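Local coordinates for protein enterotoxin SEN variant (Staphylococcus aureus, PDB 6KRY) that probably acts as a superantigenic toxin, a member of the staphylococcal enterotoxins, at residues Gly78-Ile83 with Ile109-Gln114. Residues are numbered along the deposited sequence; the frame is centred on the assembly and turned at random.
Sequences GKNIDI and IYDGNQ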
# COMPACT_ATOMS: atom_id res chain seq x y z
N GLY A 78 15.53 11.97 -9.15
CA GLY A 78 17.00 12.05 -9.11
C GLY A 78 17.59 12.10 -7.71
O GLY A 78 18.77 12.44 -7.57
N LYS A 79 16.81 11.75 -6.67
CA LYS A 79 17.30 11.60 -5.32
C LYS A 79 17.37 10.12 -4.97
O LYS A 79 16.64 9.31 -5.54
CB LYS A 79 16.40 12.36 -4.35
CG LYS A 79 16.26 13.85 -4.65
CD LYS A 79 16.12 14.73 -3.44
CE LYS A 79 15.75 16.18 -3.75
NZ LYS A 79 16.41 16.67 -4.98
N ASN A 80 18.21 9.76 -4.00
CA ASN A 80 18.22 8.39 -3.50
C ASN A 80 16.92 8.12 -2.74
O ASN A 80 16.62 8.86 -1.82
CB ASN A 80 19.43 8.11 -2.61
CG ASN A 80 20.78 8.36 -3.26
OD1 ASN A 80 21.70 8.81 -2.57
ND2 ASN A 80 20.93 8.15 -4.55
N ILE A 81 16.18 7.07 -3.12
CA ILE A 81 14.87 6.78 -2.58
C ILE A 81 14.76 5.28 -2.25
O ILE A 81 15.43 4.44 -2.83
CB ILE A 81 13.75 7.25 -3.54
CG1 ILE A 81 13.90 6.68 -4.96
CG2 ILE A 81 13.66 8.76 -3.63
CD1 ILE A 81 12.68 6.96 -5.84
N ASP A 82 13.85 5.00 -1.33
CA ASP A 82 13.29 3.66 -1.09
C ASP A 82 11.87 3.62 -1.65
O ASP A 82 11.18 4.64 -1.72
CB ASP A 82 13.24 3.29 0.40
CG ASP A 82 14.60 3.24 1.08
OD1 ASP A 82 15.61 2.87 0.40
OD2 ASP A 82 14.65 3.60 2.28
N ILE A 83 11.45 2.43 -2.07
CA ILE A 83 10.16 2.27 -2.66
C ILE A 83 9.50 1.04 -2.08
O ILE A 83 10.08 -0.04 -2.09
CB ILE A 83 10.25 2.18 -4.19
CG1 ILE A 83 11.05 3.32 -4.83
CG2 ILE A 83 8.86 2.10 -4.78
CD1 ILE A 83 12.39 2.92 -5.37
N ILE A 109 12.58 9.34 0.79
CA ILE A 109 14.02 9.68 0.71
C ILE A 109 14.79 8.61 1.50
O ILE A 109 14.37 8.22 2.60
CB ILE A 109 14.24 11.12 1.22
CG1 ILE A 109 13.66 12.19 0.27
CG2 ILE A 109 15.71 11.38 1.54
CD1 ILE A 109 14.32 12.28 -1.06
N TYR A 110 15.88 8.11 0.92
CA TYR A 110 16.66 7.08 1.50
C TYR A 110 17.58 7.66 2.58
O TYR A 110 17.63 7.12 3.66
CB TYR A 110 17.50 6.36 0.43
CG TYR A 110 18.60 5.50 1.00
CD1 TYR A 110 18.33 4.24 1.50
CD2 TYR A 110 19.91 5.95 1.03
CE1 TYR A 110 19.34 3.44 2.00
CE2 TYR A 110 20.93 5.18 1.57
CZ TYR A 110 20.64 3.91 2.03
OH TYR A 110 21.65 3.15 2.56
N ASP A 111 18.31 8.75 2.24
CA ASP A 111 19.40 9.28 3.05
C ASP A 111 18.80 9.79 4.36
O ASP A 111 17.91 10.60 4.33
CB ASP A 111 20.16 10.40 2.33
CG ASP A 111 20.90 9.83 1.14
OD1 ASP A 111 21.78 8.96 1.37
OD2 ASP A 111 20.52 10.15 0.01
N GLY A 112 19.36 9.34 5.50
CA GLY A 112 19.00 9.86 6.79
C GLY A 112 17.72 9.24 7.35
O GLY A 112 17.26 9.66 8.42
N ASN A 113 17.11 8.29 6.62
CA ASN A 113 15.80 7.75 7.01
C ASN A 113 15.92 6.29 7.48
O ASN A 113 14.90 5.67 7.88
CB ASN A 113 14.81 7.79 5.85
CG ASN A 113 13.38 7.63 6.31
OD1 ASN A 113 12.95 8.29 7.28
ND2 ASN A 113 12.62 6.80 5.59
N GLN A 114 17.14 5.75 7.50
CA GLN A 114 17.30 4.35 7.81
C GLN A 114 17.49 4.13 9.31
O GLN A 114 18.50 4.55 9.85
CB GLN A 114 18.51 3.81 7.06
CG GLN A 114 18.50 4.13 5.57
CD GLN A 114 17.25 3.61 4.90
OE1 GLN A 114 16.90 2.43 5.05
NE2 GLN A 114 16.56 4.48 4.17
O HOH W 1 13.36 5.73 3.07
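The carboxylate of D82 takes the side-chain amide of Q114, and OD2 is held by two donors. Q114 NE2 gives one bond to D82 OD2, at 2.8 Å, on the syn lone pair. A water gives the other. The contact lies at one end of the OB-fold domain, as strand 100-109 runs out into the turn leading to strand 114-127 of the beta-grasp domain. Strand 81-84 pairs with strand 100-109 here: I81 and I109 form an antiparallel, non-hydrogen-bonded pair with diverging side chains. The backbone bond from Y110 N to N80 O, 2.9 Å, closes that end of the pairing.

Y110 to N113 is a type II beta turn. G112 supplies the positive phi (82°) that suits its third position. Y110 O accepts N113 N across the turn, and also Q114 NE2 at 2.9 Å. Q114 NE2 thus gives one N-H to D82 OD2 and the other to Y110 O, which fixes the amide. The amide and the D82 carboxylate meet tip to tip, with their planes almost perpendicular (86°). The water also donates to I109 O and accepts from N113 ND2, linking D82 to I109, just before the turn, and to N113, its last residue. N113 OD1 in turn takes K143 N, so the turn is bound to a later part of the chain as well.

Y110 has CG anti to its backbone N (chi1 165°), which brings the ring beside D82. D82 OD1 lies at the ring edge, 3.2 Å from Y110 CD1, and accepts N36 N of the neighbouring strand 31-37. The I109 side chain makes an apolar contact: its CD1 methyl lies against the aliphatic part of K79, 3.9 Å from K79 CD.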